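Local coordinates for L-arabinose ABC transporter, periplasmic L-arabinose-binding protein (Burkholderia thailandensis, PDB 4KZK), which binds sugars in the periplasm, here beta-D-galactopyranose, and probably delivers L-arabinose to an ABC transporter for uptake, at residues V151-I155 against I261-I265; N165-V169 against A196-N202; G170-Y176 against N202-E208. The contacts are given in a common frame with arbitrary orientation. Numbering follows the deposited sequence.

All three contacts belong to the lobe built around strands 260-264, 233-236, 170-175 and 203-207, on one side of the bound beta-D-galactopyranose. Contact 1 packs helix 144-161 on strand 260-264; contact 3 pairs strand 170-175 with the outermost strand 203-207 of the same sheet, about 13 Å away between centres. Contact 2 gathers the loops leading into those two strands, its centre about 14 Å from that of contact 3, and the two share Asn202 and touch where Phe198 CD2 meets Val171 CG2 at 3.8 Å. Contact 2 is remote from the sugar, whereas the side chains of Ile265 in contact 1 and Tyr176 in contact 3 come within about 5 and 8 Å of it.

Contact 1 (V151-I155 against I261-I265); sequences VGDAI and IAVGI
One turn of regular alpha-helix, 151-155, closed by Ile155 N to Val151 O (3.0 Å), lies on extended strand 261-264. The axes approach to 8.3 Å and run nearly antiparallel at 151°, setting Val151 opposite Val263 (CA-CA 6.0 Å) and Ile155 opposite Ile261 (CA-CA 6.3 Å). Val263, chi1 t, is central: its CG2 lies 3.5 Å from Ile155 CG1 and 4.3 Å from Ala154 CB, while its CG1 is 4.0 Å from Val151 CG1. Ile155, in the mt rotamer, also reaches Ile261, likewise mt, through CG2 to CG2 at 4.2 Å. Val151, chi1 t, sends CG2 to within 3.7 Å of Ile265 CG1; Ile265 leaves its backbone sideways, and its mt rotamer carries its end nearer the helix. Ala262 points away, as strand alternation requires. This apolar helix-on-sheet layer is characteristic of an alpha/beta sandwich. Helix 180-195 flanks helix 144-161, touching Val151 and Ile155, while strands 233-236 and 283-288 border strand 260-264 in the sheet beneath.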
ATOM      1  N   VAL A 151      -7.965   7.336   6.993  1.00  9.63           N
ATOM      2  CA  VAL A 151      -7.142   8.423   6.467  1.00  9.03           C
ATOM      3  C   VAL A 151      -7.904   9.754   6.490  1.00  9.27           C
ATOM      4  O   VAL A 151      -7.411  10.769   6.977  1.00  8.89           O
ATOM      5  CB  VAL A 151      -6.676   8.141   5.026  1.00  8.83           C
ATOM      6  CG1 VAL A 151      -6.078   9.394   4.391  1.00  8.63           C
ATOM      7  CG2 VAL A 151      -5.688   6.968   4.961  1.00  8.74           C
ATOM      8  N   GLY A 152      -9.120   9.750   5.958  1.00  9.64           N
ATOM      9  CA  GLY A 152      -9.918  10.955   5.904  1.00 10.27           C
ATOM     10  C   GLY A 152     -10.292  11.471   7.276  1.00 10.76           C
ATOM     11  O   GLY A 152     -10.246  12.683   7.520  1.00 10.73           O
ATOM     12  N   ASP A 153     -10.594  10.562   8.203  1.00 11.41           N
ATOM     13  CA  ASP A 153     -10.929  10.979   9.561  1.00 12.35           C
ATOM     14  C   ASP A 153      -9.748  11.652  10.243  1.00 11.92           C
ATOM     15  O   ASP A 153      -9.914  12.672  10.935  1.00 12.13           O
ATOM     16  CB  ASP A 153     -11.365   9.787  10.408  1.00 13.60           C
ATOM     17  CG  ASP A 153     -12.737   9.268  10.066  1.00 15.09           C
ATOM     18  OD1 ASP A 153     -13.526   9.885   9.301  1.00 15.74           O
ATOM     19  OD2 ASP A 153     -13.036   8.187  10.631  1.00 18.16           O
ATOM     20  N   ALA A 154      -8.561  11.072  10.057  1.00 11.05           N
ATOM     21  CA  ALA A 154      -7.308  11.620  10.632  1.00 10.79           C
ATOM     22  C   ALA A 154      -7.083  13.030  10.103  1.00 10.55           C
ATOM     23  O   ALA A 154      -6.773  13.945  10.850  1.00 10.90           O
ATOM     24  CB  ALA A 154      -6.116  10.748  10.283  1.00 10.44           C
ATOM     25  N   ILE A 155      -7.244  13.204   8.799  1.00 10.09           N
ATOM     26  CA  ILE A 155      -7.041  14.485   8.176  1.00 10.24           C
ATOM     27  C   ILE A 155      -8.058  15.498   8.719  1.00 10.76           C
ATOM     28  O   ILE A 155      -7.684  16.603   9.130  1.00 11.25           O
ATOM     29  CB  ILE A 155      -7.169  14.375   6.633  1.00  9.96           C
ATOM     30  CG1 ILE A 155      -5.980  13.590   6.054  1.00  9.54           C
ATOM     31  CG2 ILE A 155      -7.234  15.760   6.011  1.00 10.30           C
ATOM     32  CD1 ILE A 155      -6.076  13.290   4.570  1.00  9.51           C
ATOM     33  N   ILE A 261      -2.067  19.180   5.146  1.00 11.05           N
ATOM     34  CA  ILE A 261      -2.216  17.991   6.007  1.00 10.34           C
ATOM     35  C   ILE A 261      -2.334  16.766   5.109  1.00  9.69           C
ATOM     36  O   ILE A 261      -3.341  16.590   4.425  1.00  9.46           O
ATOM     37  CB  ILE A 261      -3.445  18.089   6.930  1.00 10.66           C
ATOM     38  CG1 ILE A 261      -3.328  19.325   7.818  1.00 11.16           C
ATOM     39  CG2 ILE A 261      -3.585  16.830   7.764  1.00 10.53           C
ATOM     40  CD1 ILE A 261      -4.614  19.652   8.532  1.00 11.60           C
ATOM     41  N   ALA A 262      -1.306  15.933   5.118  1.00  9.09           N
ATOM     42  CA  ALA A 262      -1.260  14.744   4.293  1.00  8.44           C
ATOM     43  C   ALA A 262      -1.126  13.522   5.171  1.00  8.14           C
ATOM     44  O   ALA A 262      -0.338  13.526   6.106  1.00  8.35           O
ATOM     45  CB  ALA A 262      -0.083  14.833   3.326  1.00  8.47           C
ATOM     46  N   VAL A 263      -1.895  12.479   4.857  1.00  7.81           N
ATOM     47  CA  VAL A 263      -1.854  11.236   5.641  1.00  7.72           C
ATOM     48  C   VAL A 263      -1.732  10.073   4.675  1.00  7.54           C
ATOM     49  O   VAL A 263      -2.511   9.963   3.719  1.00  7.61           O
ATOM     50  CB  VAL A 263      -3.110  11.089   6.539  1.00  7.98           C
ATOM     51  CG1 VAL A 263      -3.187   9.709   7.190  1.00  7.94           C
ATOM     52  CG2 VAL A 263      -3.136  12.181   7.583  1.00  8.38           C
ATOM     53  N   GLY A 264      -0.742   9.230   4.913  1.00  7.26           N
ATOM     54  CA  GLY A 264      -0.488   8.068   4.091  1.00  7.04           C
ATOM     55  C   GLY A 264      -1.062   6.781   4.623  1.00  6.96           C
ATOM     56  O   GLY A 264      -1.861   6.787   5.565  1.00  7.06           O
ATOM     57  N   ILE A 265      -0.664   5.694   3.967  1.00  6.93           N
ATOM     58  CA  ILE A 265      -0.974   4.319   4.365  1.00  6.91           C
ATOM     59  C   ILE A 265       0.317   3.501   4.281  1.00  6.82           C
ATOM     60  O   ILE A 265       1.035   3.601   3.278  1.00  6.45           O
ATOM     61  CB  ILE A 265      -2.049   3.682   3.473  1.00  7.03           C
ATOM     62  CG1 ILE A 265      -3.360   4.458   3.597  1.00  7.30           C
ATOM     63  CG2 ILE A 265      -2.223   2.215   3.807  1.00  7.23           C
ATOM     64  CD1 ILE A 265      -4.355   4.107   2.507  1.00  7.54           C
TER

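Contact 2 (N165-V169 against A196-N202); sequences NPAEV and AGFAAAN
A single water joins four polar groups from the two loops: it donates to Pro166 O (2.7 Å) and Val169 O (2.8 Å) and accepts from Ala199 N (2.9 Å) and Asn202 ND2 (3.0 Å). Segment 165-169 makes a 3-10 turn at 166-168, with Glu168 N bonded to Asn165 O at 3.1 Å; Asn165, chi1 t, forms an Asx turn through OD1 to Ala167 N (3.1 Å). Facing it, Gly197 (phi 100°, psi 4°) is the C' residue of the Schellman motif ending helix 180-195, a conformation that would jam a CB against the preceding carbonyl. The chain then extends through Phe198 and Ala199 into a 3-10 turn at 200-202, with Asn202 N to Ala199 O at 2.9 Å. These are the loops entering strands 170-175 and 203-207 in the alpha/beta lobe of a periplasmic sugar-binding protein. Pro166 and Phe198 lie opposite each other, CA-CA 4.8 Å. Phe198, chi1 m and chi2 74°, receives Pro166 CB over its ring face in a CH-pi contact, 3.8 Å from the centroid; Phe198 CA approaches Pro166 O at 3.5 Å. Val169 CB packs 3.6 Å from Phe198 CE2, and Asn202 CB sits 3.4 Å from Val169 O.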
ATOM      1  N   ASN A 165     -11.421  26.035   8.039  1.00 19.36           N
ATOM      2  CA  ASN A 165     -12.766  25.911   7.521  1.00 19.84           C
ATOM      3  C   ASN A 165     -12.770  24.826   6.444  1.00 19.23           C
ATOM      4  O   ASN A 165     -12.216  25.040   5.374  1.00 18.98           O
ATOM      5  CB  ASN A 165     -13.205  27.259   6.948  1.00 20.82           C
ATOM      6  CG  ASN A 165     -14.574  27.206   6.308  1.00 21.37           C
ATOM      7  OD1 ASN A 165     -15.174  26.139   6.174  1.00 21.12           O
ATOM      8  ND2 ASN A 165     -15.065  28.352   5.900  1.00 22.72           N
ATOM      9  N   PRO A 166     -13.384  23.657   6.727  1.00 19.11           N
ATOM     10  CA  PRO A 166     -13.238  22.537   5.796  1.00 18.50           C
ATOM     11  C   PRO A 166     -13.871  22.781   4.438  1.00 19.23           C
ATOM     12  O   PRO A 166     -13.429  22.189   3.445  1.00 18.65           O
ATOM     13  CB  PRO A 166     -13.928  21.368   6.513  1.00 18.52           C
ATOM     14  CG  PRO A 166     -14.794  21.980   7.533  1.00 19.38           C
ATOM     15  CD  PRO A 166     -14.199  23.298   7.898  1.00 19.57           C
ATOM     16  N   ALA A 167     -14.877  23.642   4.384  1.00 20.59           N
ATOM     17  CA  ALA A 167     -15.533  23.968   3.131  1.00 21.22           C
ATOM     18  C   ALA A 167     -14.653  24.745   2.148  1.00 21.31           C
ATOM     19  O   ALA A 167     -15.010  24.877   0.987  1.00 21.68           O
ATOM     20  CB  ALA A 167     -16.803  24.758   3.407  1.00 22.58           C
ATOM     21  N   GLU A 168     -13.517  25.255   2.609  1.00 21.29           N
ATOM     22  CA  GLU A 168     -12.622  26.045   1.765  1.00 21.84           C
ATOM     23  C   GLU A 168     -11.307  25.346   1.450  1.00 19.97           C
ATOM     24  O   GLU A 168     -10.452  25.926   0.793  1.00 20.21           O
ATOM     25  CB  GLU A 168     -12.352  27.400   2.419  1.00 23.89           C
ATOM     26  CG  GLU A 168     -13.556  28.332   2.359  1.00 26.44           C
ATOM     27  CD  GLU A 168     -13.258  29.718   2.892  1.00 29.03           C
ATOM     28  OE1 GLU A 168     -12.266  29.864   3.649  1.00 30.72           O
ATOM     29  OE2 GLU A 168     -14.019  30.657   2.560  1.00 31.90           O
ATOM     30  N   VAL A 169     -11.159  24.099   1.888  1.00 17.86           N
ATOM     31  CA  VAL A 169      -9.876  23.382   1.771  1.00 16.34           C
ATOM     32  C   VAL A 169      -9.797  22.596   0.463  1.00 15.55           C
ATOM     33  O   VAL A 169     -10.740  21.917   0.072  1.00 15.74           O
ATOM     34  CB  VAL A 169      -9.646  22.472   2.990  1.00 15.61           C
ATOM     35  CG1 VAL A 169      -8.365  21.659   2.839  1.00 14.91           C
ATOM     36  CG2 VAL A 169      -9.563  23.310   4.263  1.00 16.20           C
ATOM     37  N   ALA A 196     -17.195  15.048   6.786  1.00 19.27           N
ATOM     38  CA  ALA A 196     -16.666  15.988   7.760  1.00 19.03           C
ATOM     39  C   ALA A 196     -16.782  17.425   7.283  1.00 19.20           C
ATOM     40  O   ALA A 196     -16.253  18.338   7.915  1.00 19.62           O
ATOM     41  CB  ALA A 196     -15.201  15.654   8.033  1.00 18.22           C
ATOM     42  N   GLY A 197     -17.445  17.639   6.155  1.00 19.42           N
ATOM     43  CA  GLY A 197     -17.723  18.995   5.700  1.00 20.19           C
ATOM     44  C   GLY A 197     -16.813  19.554   4.628  1.00 19.65           C
ATOM     45  O   GLY A 197     -16.965  20.710   4.230  1.00 20.82           O
ATOM     46  N   PHE A 198     -15.886  18.738   4.129  1.00 18.64           N
ATOM     47  CA  PHE A 198     -15.094  19.136   2.971  1.00 18.22           C
ATOM     48  C   PHE A 198     -15.999  19.073   1.754  1.00 19.14           C
ATOM     49  O   PHE A 198     -16.888  18.222   1.683  1.00 19.84           O
ATOM     50  CB  PHE A 198     -13.863  18.231   2.808  1.00 16.87           C
ATOM     51  CG  PHE A 198     -12.806  18.464   3.856  1.00 16.31           C
ATOM     52  CD1 PHE A 198     -12.991  18.012   5.166  1.00 16.37           C
ATOM     53  CD2 PHE A 198     -11.642  19.132   3.542  1.00 15.87           C
ATOM     54  CE1 PHE A 198     -12.028  18.244   6.137  1.00 16.11           C
ATOM     55  CE2 PHE A 198     -10.660  19.343   4.508  1.00 15.75           C
ATOM     56  CZ  PHE A 198     -10.871  18.925   5.805  1.00 15.82           C
ATOM     57  N   ALA A 199     -15.764  19.972   0.805  1.00 19.22           N
ATOM     58  CA  ALA A 199     -16.674  20.180  -0.317  1.00 20.36           C
ATOM     59  C   ALA A 199     -16.322  19.297  -1.509  1.00 20.15           C
ATOM     60  O   ALA A 199     -15.149  19.206  -1.919  1.00 19.29           O
ATOM     61  CB  ALA A 199     -16.655  21.645  -0.724  1.00 21.01           C
ATOM     62  N   ALA A 200     -17.339  18.643  -2.064  1.00 21.28           N
ATOM     63  CA  ALA A 200     -17.163  17.801  -3.235  1.00 21.13           C
ATOM     64  C   ALA A 200     -16.533  18.603  -4.378  1.00 20.99           C
ATOM     65  O   ALA A 200     -15.686  18.088  -5.107  1.00 20.46           O
ATOM     66  CB  ALA A 200     -18.495  17.201  -3.670  1.00 22.31           C
ATOM     67  N   ALA A 201     -16.932  19.867  -4.503  1.00 21.49           N
ATOM     68  CA  ALA A 201     -16.406  20.744  -5.545  1.00 21.53           C
ATOM     69  C   ALA A 201     -14.915  21.045  -5.418  1.00 20.54           C
ATOM     70  O   ALA A 201     -14.283  21.457  -6.399  1.00 21.11           O
ATOM     71  CB  ALA A 201     -17.188  22.047  -5.570  1.00 22.92           C
ATOM     72  N   ASN A 202     -14.360  20.835  -4.219  1.00 19.04           N
ATOM     73  CA  ASN A 202     -12.951  21.078  -3.935  1.00 18.19           C
ATOM     74  C   ASN A 202     -12.089  19.817  -3.987  1.00 16.65           C
ATOM     75  O   ASN A 202     -10.909  19.865  -3.649  1.00 15.29           O
ATOM     76  CB  ASN A 202     -12.822  21.753  -2.565  1.00 18.41           C
ATOM     77  CG  ASN A 202     -13.362  23.165  -2.567  1.00 19.52           C
ATOM     78  OD1 ASN A 202     -13.564  23.766  -3.626  1.00 20.46           O
ATOM     79  ND2 ASN A 202     -13.604  23.704  -1.383  1.00 19.59           N
TER
HETATM   80  O   HOH W   1     -13.412  21.662   0.764  1.00 18.72           O

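Contact 3 (G170-Y176 against N202-E208); sequences GVLRLAY and NVVDAPE
Strands 170-175 and 203-207 run parallel, 4.5 Å apart at closest approach and 27° between directions, in the register Val171-Val203 through Ala175-Pro207. Six backbone hydrogen bonds join them: Val171 N to Asn202 O (2.9 Å), Val204 N to Val171 O (2.7 Å), Arg173 N to Val204 O (3.0 Å), Ala206 N to Arg173 O (2.9 Å), Ala175 N to Ala206 O (3.0 Å) and Glu208 N to Ala175 O (2.8 Å). On one face, small Ala206 leaves a hollow filled by two leucines: its CB lies 3.8 Å from Leu172 CD1 (rotamer tp) and 4.1 Å from Leu174 CD2 (mt). Leu172 CD1 also meets Val204 CG1 at 4.2 Å, and helices 213-226 and 240-252 cover this face. Glu208, chi1 m and chi2 t, reaches across to the neighbouring strand just beyond its own, OE2 3.4 Å from Leu174 CB and OE1 3.6 Å from Tyr176 CB. On the other face, Val171 CB packs against Val203 CG2 (4.1 Å). This is the strand pair of a right-handed beta-alpha-beta unit crossing through helix 180-195. Beside Val171, Arg173 (chi1 and chi2 t, chi3 p) forms a two-pronged, hydrogen-bonded salt bridge with Asp205, NE to OD1 2.8 Å and NH1 to OD2 2.9 Å; NH2 adds a salt bridge to Asp177 and a hydrogen bond to Thr186. The buried arginine thus has its charge met by two carboxylates, one on the neighbouring outermost strand.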
ATOM      1  N   GLY A 170      -8.667  22.724  -0.223  1.00 14.70           N
ATOM      2  CA  GLY A 170      -8.396  21.904  -1.398  1.00 14.25           C
ATOM      3  C   GLY A 170      -8.146  20.466  -0.978  1.00 13.44           C
ATOM      4  O   GLY A 170      -7.414  20.235  -0.031  1.00 12.66           O
ATOM      5  N   VAL A 171      -8.757  19.521  -1.696  1.00 13.44           N
ATOM      6  CA  VAL A 171      -8.639  18.088  -1.413  1.00 13.21           C
ATOM      7  C   VAL A 171      -7.917  17.428  -2.589  1.00 13.22           C
ATOM      8  O   VAL A 171      -8.490  17.249  -3.664  1.00 13.51           O
ATOM      9  CB  VAL A 171     -10.026  17.460  -1.167  1.00 13.65           C
ATOM     10  CG1 VAL A 171      -9.926  15.972  -0.890  1.00 13.05           C
ATOM     11  CG2 VAL A 171     -10.692  18.173  -0.009  1.00 14.13           C
ATOM     12  N   LEU A 172      -6.641  17.118  -2.374  1.00 12.77           N
ATOM     13  CA  LEU A 172      -5.819  16.509  -3.424  1.00 13.00           C
ATOM     14  C   LEU A 172      -5.905  14.983  -3.352  1.00 12.56           C
ATOM     15  O   LEU A 172      -5.330  14.359  -2.460  1.00 11.67           O
ATOM     16  CB  LEU A 172      -4.363  16.963  -3.307  1.00 13.09           C
ATOM     17  CG  LEU A 172      -3.476  16.524  -4.476  1.00 13.55           C
ATOM     18  CD1 LEU A 172      -3.977  17.158  -5.766  1.00 14.02           C
ATOM     19  CD2 LEU A 172      -2.020  16.863  -4.210  1.00 14.20           C
ATOM     20  N   ARG A 173      -6.596  14.383  -4.313  1.00 12.65           N
ATOM     21  CA  ARG A 173      -6.738  12.936  -4.381  1.00 12.89           C
ATOM     22  C   ARG A 173      -5.761  12.362  -5.401  1.00 12.68           C
ATOM     23  O   ARG A 173      -5.995  12.427  -6.613  1.00 12.74           O
ATOM     24  CB  ARG A 173      -8.168  12.562  -4.759  1.00 14.08           C
ATOM     25  CG  ARG A 173      -8.451  11.073  -4.709  1.00 14.55           C
ATOM     26  CD  ARG A 173      -9.845  10.737  -5.192  1.00 16.13           C
ATOM     27  NE  ARG A 173      -9.949  10.656  -6.640  1.00 17.19           N
ATOM     28  CZ  ARG A 173      -9.723   9.572  -7.385  1.00 18.22           C
ATOM     29  NH1 ARG A 173      -9.903   9.639  -8.698  1.00 20.07           N
ATOM     30  NH2 ARG A 173      -9.333   8.425  -6.843  1.00 18.42           N
ATOM     31  N   LEU A 174      -4.670  11.796  -4.909  1.00 11.99           N
ATOM     32  CA  LEU A 174      -3.701  11.126  -5.786  1.00 12.41           C
ATOM     33  C   LEU A 174      -4.297   9.812  -6.220  1.00 13.01           C
ATOM     34  O   LEU A 174      -4.532   8.938  -5.375  1.00 14.35           O
ATOM     35  CB  LEU A 174      -2.389  10.853  -5.058  1.00 12.36           C
ATOM     36  CG  LEU A 174      -1.574  12.067  -4.653  1.00 13.28           C
ATOM     37  CD1 LEU A 174      -0.519  11.624  -3.627  1.00 13.20           C
ATOM     38  CD2 LEU A 174      -0.946  12.737  -5.851  1.00 14.36           C
ATOM     39  N   ALA A 175      -4.535   9.653  -7.519  1.00 12.85           N
ATOM     40  CA  ALA A 175      -5.360   8.552  -7.994  1.00 13.20           C
ATOM     41  C   ALA A 175      -4.597   7.555  -8.848  1.00 13.32           C
ATOM     42  O   ALA A 175      -3.826   7.925  -9.747  1.00 14.02           O
ATOM     43  CB  ALA A 175      -6.524   9.098  -8.791  1.00 13.82           C
ATOM     44  N   TYR A 176      -4.842   6.282  -8.582  1.00 12.77           N
ATOM     45  CA  TYR A 176      -4.356   5.208  -9.432  1.00 12.98           C
ATOM     46  C   TYR A 176      -5.512   4.216  -9.506  1.00 13.84           C
ATOM     47  O   TYR A 176      -5.430   3.076  -9.016  1.00 13.35           O
ATOM     48  CB  TYR A 176      -3.081   4.595  -8.877  1.00 12.84           C
ATOM     49  CG  TYR A 176      -2.363   3.705  -9.850  1.00 13.02           C
ATOM     50  CD1 TYR A 176      -1.655   4.238 -10.915  1.00 13.43           C
ATOM     51  CD2 TYR A 176      -2.303   2.333  -9.662  1.00 12.92           C
ATOM     52  CE1 TYR A 176      -0.953   3.436 -11.788  1.00 13.89           C
ATOM     53  CE2 TYR A 176      -1.602   1.517 -10.542  1.00 13.45           C
ATOM     54  CZ  TYR A 176      -0.927   2.076 -11.607  1.00 14.02           C
ATOM     55  OH  TYR A 176      -0.224   1.292 -12.498  1.00 15.48           O
ATOM     56  N   ASN A 202     -14.360  20.835  -4.219  1.00 19.04           N
ATOM     57  CA  ASN A 202     -12.951  21.078  -3.935  1.00 18.19           C
ATOM     58  C   ASN A 202     -12.089  19.817  -3.987  1.00 16.65           C
ATOM     59  O   ASN A 202     -10.909  19.865  -3.649  1.00 15.29           O
ATOM     60  CB  ASN A 202     -12.822  21.753  -2.565  1.00 18.41           C
ATOM     61  CG  ASN A 202     -13.362  23.165  -2.567  1.00 19.52           C
ATOM     62  OD1 ASN A 202     -13.564  23.766  -3.626  1.00 20.46           O
ATOM     63  ND2 ASN A 202     -13.604  23.704  -1.383  1.00 19.59           N
ATOM     64  N   VAL A 203     -12.654  18.700  -4.434  1.00 16.21           N
ATOM     65  CA  VAL A 203     -11.886  17.470  -4.622  1.00 15.80           C
ATOM     66  C   VAL A 203     -11.204  17.539  -5.986  1.00 15.83           C
ATOM     67  O   VAL A 203     -11.874  17.656  -7.027  1.00 16.63           O
ATOM     68  CB  VAL A 203     -12.798  16.229  -4.525  1.00 16.01           C
ATOM     69  CG1 VAL A 203     -12.044  14.979  -4.917  1.00 15.75           C
ATOM     70  CG2 VAL A 203     -13.390  16.113  -3.121  1.00 16.37           C
ATOM     71  N   VAL A 204      -9.880  17.539  -5.964  1.00 15.56           N
ATOM     72  CA  VAL A 204      -9.066  17.657  -7.163  1.00 16.08           C
ATOM     73  C   VAL A 204      -8.416  16.311  -7.452  1.00 15.88           C
ATOM     74  O   VAL A 204      -7.517  15.866  -6.741  1.00 15.03           O
ATOM     75  CB  VAL A 204      -7.996  18.751  -6.977  1.00 16.25           C
ATOM     76  CG1 VAL A 204      -7.066  18.806  -8.172  1.00 17.06           C
ATOM     77  CG2 VAL A 204      -8.668  20.105  -6.743  1.00 16.74           C
ATOM     78  N   ASP A 205      -8.869  15.659  -8.507  1.00 16.80           N
ATOM     79  CA  ASP A 205      -8.276  14.401  -8.909  1.00 17.26           C
ATOM     80  C   ASP A 205      -6.898  14.643  -9.536  1.00 16.15           C
ATOM     81  O   ASP A 205      -6.730  15.527 -10.386  1.00 17.25           O
ATOM     82  CB  ASP A 205      -9.170  13.689  -9.928  1.00 19.30           C
ATOM     83  CG  ASP A 205     -10.266  12.852  -9.282  1.00 21.42           C
ATOM     84  OD1 ASP A 205     -10.560  12.998  -8.079  1.00 22.89           O
ATOM     85  OD2 ASP A 205     -10.835  11.996 -10.009  1.00 25.56           O
ATOM     86  N   ALA A 206      -5.919  13.865  -9.086  1.00 14.32           N
ATOM     87  CA  ALA A 206      -4.543  13.945  -9.562  1.00 14.05           C
ATOM     88  C   ALA A 206      -4.121  12.534  -9.996  1.00 13.34           C
ATOM     89  O   ALA A 206      -3.423  11.820  -9.271  1.00 12.49           O
ATOM     90  CB  ALA A 206      -3.635  14.480  -8.459  1.00 13.71           C
ATOM     91  N   PRO A 207      -4.521  12.132 -11.214  1.00 13.60           N
ATOM     92  CA  PRO A 207      -4.230  10.793 -11.709  1.00 13.41           C
ATOM     93  C   PRO A 207      -2.741  10.588 -11.983  1.00 13.59           C
ATOM     94  O   PRO A 207      -2.104  11.402 -12.627  1.00 13.60           O
ATOM     95  CB  PRO A 207      -5.057  10.710 -13.005  1.00 14.27           C
ATOM     96  CG  PRO A 207      -5.104  12.108 -13.480  1.00 14.74           C
ATOM     97  CD  PRO A 207      -5.235  12.935 -12.221  1.00 14.42           C
ATOM     98  N   GLU A 208      -2.212   9.486 -11.488  1.00 13.26           N
ATOM     99  CA  GLU A 208      -0.791   9.153 -11.561  1.00 13.75           C
ATOM    100  C   GLU A 208      -0.456   8.228 -12.716  1.00 14.36           C
ATOM    101  O   GLU A 208      -1.198   7.289 -12.982  1.00 14.63           O
ATOM    102  CB  GLU A 208      -0.382   8.437 -10.268  1.00 13.48           C
ATOM    103  CG  GLU A 208      -0.570   9.274  -9.012  1.00 13.59           C
ATOM    104  CD  GLU A 208      -0.540   8.468  -7.736  1.00 13.78           C
ATOM    105  OE1 GLU A 208      -0.996   7.302  -7.741  1.00 14.97           O
ATOM    106  OE2 GLU A 208      -0.053   9.003  -6.717  1.00 13.24           O
TER
HETATM  107  O   HOH W   2      -3.907   6.871 -13.058  1.00 20.92           O